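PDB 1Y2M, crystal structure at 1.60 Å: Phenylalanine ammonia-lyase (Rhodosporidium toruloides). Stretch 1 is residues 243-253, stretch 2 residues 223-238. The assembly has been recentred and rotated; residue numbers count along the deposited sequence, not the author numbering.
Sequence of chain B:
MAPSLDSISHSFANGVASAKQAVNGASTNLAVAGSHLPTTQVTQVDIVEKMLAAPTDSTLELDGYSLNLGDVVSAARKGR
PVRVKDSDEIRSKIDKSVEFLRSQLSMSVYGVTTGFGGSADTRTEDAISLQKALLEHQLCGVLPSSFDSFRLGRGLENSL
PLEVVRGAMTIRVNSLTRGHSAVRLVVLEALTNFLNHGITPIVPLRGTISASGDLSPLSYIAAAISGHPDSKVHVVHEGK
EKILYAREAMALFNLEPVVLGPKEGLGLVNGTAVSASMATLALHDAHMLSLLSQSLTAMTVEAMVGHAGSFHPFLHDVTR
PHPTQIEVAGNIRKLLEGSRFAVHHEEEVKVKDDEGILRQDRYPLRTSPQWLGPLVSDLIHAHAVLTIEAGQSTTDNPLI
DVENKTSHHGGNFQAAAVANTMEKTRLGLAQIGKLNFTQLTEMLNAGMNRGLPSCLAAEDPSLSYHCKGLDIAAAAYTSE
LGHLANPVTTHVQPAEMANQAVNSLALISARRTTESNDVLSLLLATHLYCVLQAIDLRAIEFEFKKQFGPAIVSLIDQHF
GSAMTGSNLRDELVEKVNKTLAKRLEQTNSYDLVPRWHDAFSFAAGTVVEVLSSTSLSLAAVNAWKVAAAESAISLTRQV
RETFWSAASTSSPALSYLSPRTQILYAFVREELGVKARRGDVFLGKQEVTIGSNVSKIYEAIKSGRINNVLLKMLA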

# COMPACT_ATOMS: atom_id res chain seq x y z
N ILE B 243 9.09 34.57 16.63
CA ILE B 243 8.60 34.62 15.25
C ILE B 243 8.18 36.03 14.96
O ILE B 243 7.31 36.57 15.61
CB ILE B 243 7.44 33.63 14.97
CG1 ILE B 243 7.94 32.18 15.12
CG2 ILE B 243 6.92 33.78 13.51
CD1 ILE B 243 6.83 31.12 15.18
N LEU B 244 8.85 36.66 14.00
CA LEU B 244 8.66 38.03 13.65
C LEU B 244 8.35 38.19 12.15
O LEU B 244 8.61 37.30 11.33
CB LEU B 244 9.97 38.78 13.92
CG LEU B 244 10.61 38.69 15.29
CD1 LEU B 244 11.95 39.38 15.30
CD2 LEU B 244 9.69 39.30 16.34
N TYR B 245 7.79 39.32 11.78
CA TYR B 245 7.71 39.64 10.37
C TYR B 245 9.11 39.72 9.81
O TYR B 245 10.07 40.14 10.50
CB TYR B 245 6.92 40.91 10.12
CG TYR B 245 5.46 40.66 10.33
CD1 TYR B 245 4.69 40.05 9.33
CD2 TYR B 245 4.85 41.00 11.54
CE1 TYR B 245 3.31 39.76 9.57
CE2 TYR B 245 3.50 40.74 11.77
CZ TYR B 245 2.74 40.14 10.79
OH TYR B 245 1.38 39.90 11.01
N ALA B 246 9.25 39.33 8.54
CA ALA B 246 10.58 39.28 7.91
C ALA B 246 11.28 40.63 8.00
O ALA B 246 12.47 40.66 8.32
CB ALA B 246 10.50 38.86 6.49
N ARG B 247 10.58 41.72 7.72
CA ARG B 247 11.23 43.06 7.82
C ARG B 247 11.71 43.42 9.22
O ARG B 247 12.78 43.97 9.37
CB ARG B 247 10.33 44.15 7.26
CG ARG B 247 10.26 44.07 5.75
CD ARG B 247 9.45 45.17 5.20
NE ARG B 247 9.48 45.10 3.75
CZ ARG B 247 10.25 45.84 2.95
NH1 ARG B 247 11.02 46.82 3.42
NH2 ARG B 247 10.19 45.64 1.65
N GLU B 248 10.95 43.07 10.24
CA GLU B 248 11.40 43.26 11.63
C GLU B 248 12.68 42.48 11.89
O GLU B 248 13.64 43.03 12.48
CB GLU B 248 10.33 42.81 12.61
CG GLU B 248 9.07 43.60 12.51
CD GLU B 248 7.92 43.02 13.34
OE1 GLU B 248 7.85 41.79 13.65
OE2 GLU B 248 7.01 43.82 13.63
N ALA B 249 12.73 41.22 11.48
CA ALA B 249 13.91 40.42 11.74
C ALA B 249 15.11 41.00 11.00
O ALA B 249 16.20 41.12 11.56
CB ALA B 249 13.69 38.95 11.32
N MSE B 250 14.91 41.40 9.75
CA MSE B 250 16.01 41.93 8.98
C MSE B 250 16.56 43.20 9.59
O MSE B 250 17.78 43.44 9.57
CB MSE B 250 15.58 42.17 7.55
CG MSE B 250 15.50 40.84 6.82
SE MSE B 250 15.23 41.01 4.89
CE MSE B 250 13.22 41.38 5.02
N ALA B 251 15.67 44.01 10.17
CA ALA B 251 16.09 45.30 10.76
C ALA B 251 16.96 45.06 12.00
O ALA B 251 17.91 45.82 12.24
CB ALA B 251 14.88 46.12 11.13
N LEU B 252 16.65 44.03 12.79
CA LEU B 252 17.51 43.62 13.92
C LEU B 252 18.94 43.35 13.47
O LEU B 252 19.91 43.62 14.19
CB LEU B 252 16.98 42.34 14.60
CG LEU B 252 15.72 42.44 15.45
CD1 LEU B 252 15.36 41.03 15.97
CD2 LEU B 252 15.89 43.42 16.59
N PHE B 253 19.09 42.80 12.27
CA PHE B 253 20.41 42.41 11.78
C PHE B 253 20.97 43.37 10.75
O PHE B 253 22.00 43.09 10.18
CB PHE B 253 20.34 40.94 11.30
CG PHE B 253 20.04 39.99 12.41
CD1 PHE B 253 21.06 39.51 13.20
CD2 PHE B 253 18.75 39.68 12.75
CE1 PHE B 253 20.80 38.70 14.25
CE2 PHE B 253 18.48 38.86 13.81
CZ PHE B 253 19.51 38.36 14.57
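Stretch 2, residues 223-238: AAISGHPDSKVHVVHE

Stretch 2 meets stretch 1 as a short antiparallel strand pairing that runs on into helix packing, with small apolar side chains of the helix lying over the strand and a glycine at the close approach beyond it. It enters in a helix that began earlier in the chain, passes through Gly227 and a type I turn from His228 to Ser231, and then extends as a strand from Lys232 to His237.

The two strands run at 135° between their N-to-C directions, antiparallel but strongly twisted, and their axes approach to 4.5 Å. The register sets Ile243 opposite His234, Leu244 opposite Val233 and Tyr245 opposite Lys232. Leu244 and Val233 form the hydrogen-bonded pair: Val233 N donates to Leu244 O at 2.8 Å, and Leu244 N donates to Val233 O at 3.0 Å. The ladder continues into the helix start, where Ala246 N gives a bond of 2.8 Å to Ser231 O. Tyr245, the N-cap residue, also brings its CA to 3.3 Å from Ser231 O, so one carbonyl receives both the helix's first amide and a CA-H contact.

Past this point the helix 246-252 passes over the strand of stretch 2 at 38° between directions, with axes 7.5 Å apart at closest. At this spacing the helix presents alanines: Ala249 CB rests 3.3 Å from Val233 CG2 and 4.0 Å from Val235 CG1, while Ala246 CB lies 4.0 Å from Val233 CG1. Val233 and Val235 alternate with His234 and Val236, and so share the side that faces the helix; Leu244 CD1 joins them, 3.8 Å from Val235 CG2. Farther along, Leu252 CD1 sits over the face of the His237 ring, 3.9 Å from its centroid.

At the other end, Gly227 closes the preceding helix in a Schellman motif with positive phi, a conformation that favours glycine. Packing adds a second constraint: an ideal CB here would lie 2.8 Å from Arg247 NE, a clash, and a tight 3.4 Å from Met250 CE. The bare backbone lets Arg247 NE donate to Gly227 O at 2.9 Å and selenomethionine Met250 place CE 3.5 Å from Gly227 CA. One water links the segments, donating to His228 O and accepting from Arg247 N, both at 2.9 Å.

At the margin, the Tyr245 CA-to-CB bond points away, yet its ring returns: CD1 reaches 3.2 Å from Pro229 O, and Tyr245 OH accepts a weak 2.8 Å hydrogen bond from Lys232 NZ.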

# COMPACT_ATOMS: atom_id res chain seq x y z
N ALA B 223 9.80 35.21 -0.47
CA ALA B 223 9.02 36.27 0.16
C ALA B 223 9.71 36.85 1.42
O ALA B 223 9.64 38.04 1.68
CB ALA B 223 7.64 35.76 0.49
N ALA B 224 10.35 35.98 2.20
CA ALA B 224 11.04 36.38 3.39
C ALA B 224 12.23 37.30 3.05
O ALA B 224 12.31 38.40 3.61
CB ALA B 224 11.46 35.20 4.21
N ILE B 225 13.14 36.88 2.17
CA ILE B 225 14.27 37.74 1.84
C ILE B 225 13.86 39.05 1.15
O ILE B 225 14.61 40.03 1.16
CB ILE B 225 15.38 37.00 1.02
CG1 ILE B 225 14.86 36.49 -0.33
CG2 ILE B 225 15.95 35.90 1.83
CD1 ILE B 225 15.98 36.09 -1.29
N SER B 226 12.70 39.04 0.51
CA SER B 226 12.20 40.23 -0.14
C SER B 226 11.28 41.08 0.77
O SER B 226 10.78 42.13 0.36
CB SER B 226 11.54 39.84 -1.48
OG SER B 226 10.41 39.10 -1.25
N GLY B 227 11.07 40.65 2.01
CA GLY B 227 10.34 41.46 2.96
C GLY B 227 8.84 41.59 2.67
O GLY B 227 8.26 42.64 2.95
N HIS B 228 8.24 40.54 2.10
CA HIS B 228 6.77 40.51 1.92
C HIS B 228 6.13 40.90 3.25
O HIS B 228 6.56 40.45 4.29
CB HIS B 228 6.30 39.12 1.54
CG HIS B 228 4.88 39.06 1.08
ND1 HIS B 228 3.81 39.17 1.95
CD2 HIS B 228 4.35 38.81 -0.14
CE1 HIS B 228 2.69 39.03 1.26
NE2 HIS B 228 2.98 38.82 -0.00
N PRO B 229 5.10 41.76 3.23
CA PRO B 229 4.48 42.18 4.49
C PRO B 229 3.86 41.12 5.39
O PRO B 229 3.64 41.37 6.59
CB PRO B 229 3.35 43.11 4.04
CG PRO B 229 3.63 43.45 2.63
CD PRO B 229 4.50 42.39 2.05
N ASP B 230 3.56 39.96 4.83
CA ASP B 230 2.92 38.85 5.56
C ASP B 230 3.86 37.68 5.70
O ASP B 230 3.43 36.58 6.02
CB ASP B 230 1.63 38.41 4.82
CG ASP B 230 0.73 37.55 5.66
OD1 ASP B 230 0.78 37.65 6.90
OD2 ASP B 230 -0.03 36.75 5.08
N SER B 231 5.15 37.89 5.49
CA SER B 231 6.14 36.84 5.68
C SER B 231 6.67 36.81 7.12
O SER B 231 7.02 37.85 7.68
CB SER B 231 7.28 37.03 4.67
OG SER B 231 8.43 36.33 5.08
N LYS B 232 6.69 35.61 7.71
CA LYS B 232 7.17 35.40 9.09
C LYS B 232 8.46 34.60 9.10
O LYS B 232 8.66 33.71 8.27
CB LYS B 232 6.10 34.71 9.96
CG LYS B 232 4.63 34.97 9.55
CD LYS B 232 4.00 36.18 10.14
CE LYS B 232 2.47 36.17 9.79
NZ LYS B 232 1.64 37.11 10.66
N VAL B 233 9.34 34.90 10.06
CA VAL B 233 10.61 34.20 10.19
C VAL B 233 10.89 33.91 11.64
O VAL B 233 10.37 34.58 12.52
CB VAL B 233 11.78 35.03 9.57
CG1 VAL B 233 11.50 35.31 8.09
CG2 VAL B 233 11.98 36.33 10.38
N HIS B 234 11.68 32.88 11.88
CA HIS B 234 12.08 32.46 13.22
C HIS B 234 13.53 32.98 13.44
O HIS B 234 14.37 32.87 12.55
CB HIS B 234 12.03 30.96 13.31
CG HIS B 234 12.62 30.40 14.55
ND1 HIS B 234 13.98 30.29 14.75
CD2 HIS B 234 12.04 29.81 15.62
CE1 HIS B 234 14.21 29.73 15.93
NE2 HIS B 234 13.04 29.41 16.47
N VAL B 235 13.77 33.57 14.60
CA VAL B 235 15.07 34.01 15.06
C VAL B 235 15.19 33.73 16.54
O VAL B 235 14.19 33.71 17.26
CB VAL B 235 15.30 35.52 14.85
CG1 VAL B 235 15.15 35.85 13.38
CG2 VAL B 235 14.33 36.39 15.71
N VAL B 236 16.42 33.58 17.01
CA VAL B 236 16.68 33.71 18.44
C VAL B 236 17.20 35.12 18.73
O VAL B 236 18.15 35.58 18.11
CB VAL B 236 17.72 32.67 18.91
CG1 VAL B 236 18.08 32.89 20.41
CG2 VAL B 236 17.22 31.27 18.65
N HIS B 237 16.52 35.83 19.62
CA HIS B 237 16.85 37.18 19.96
C HIS B 237 16.65 37.33 21.46
O HIS B 237 15.64 36.87 21.99
CB HIS B 237 15.90 38.11 19.22
CG HIS B 237 16.15 39.55 19.47
ND1 HIS B 237 15.27 40.34 20.19
CD2 HIS B 237 17.20 40.34 19.16
CE1 HIS B 237 15.76 41.56 20.27
NE2 HIS B 237 16.92 41.59 19.64
N GLU B 238 17.62 37.95 22.12
CA GLU B 238 17.56 38.18 23.58
C GLU B 238 17.22 36.86 24.29
O GLU B 238 16.34 36.77 25.15
CB GLU B 238 16.60 39.31 23.90
CG GLU B 238 17.22 40.61 23.56
CD GLU B 238 16.38 41.81 23.88
OE1 GLU B 238 15.19 41.69 24.22
OE2 GLU B 238 16.97 42.88 23.80
O HOH W 1 7.90 41.64 6.51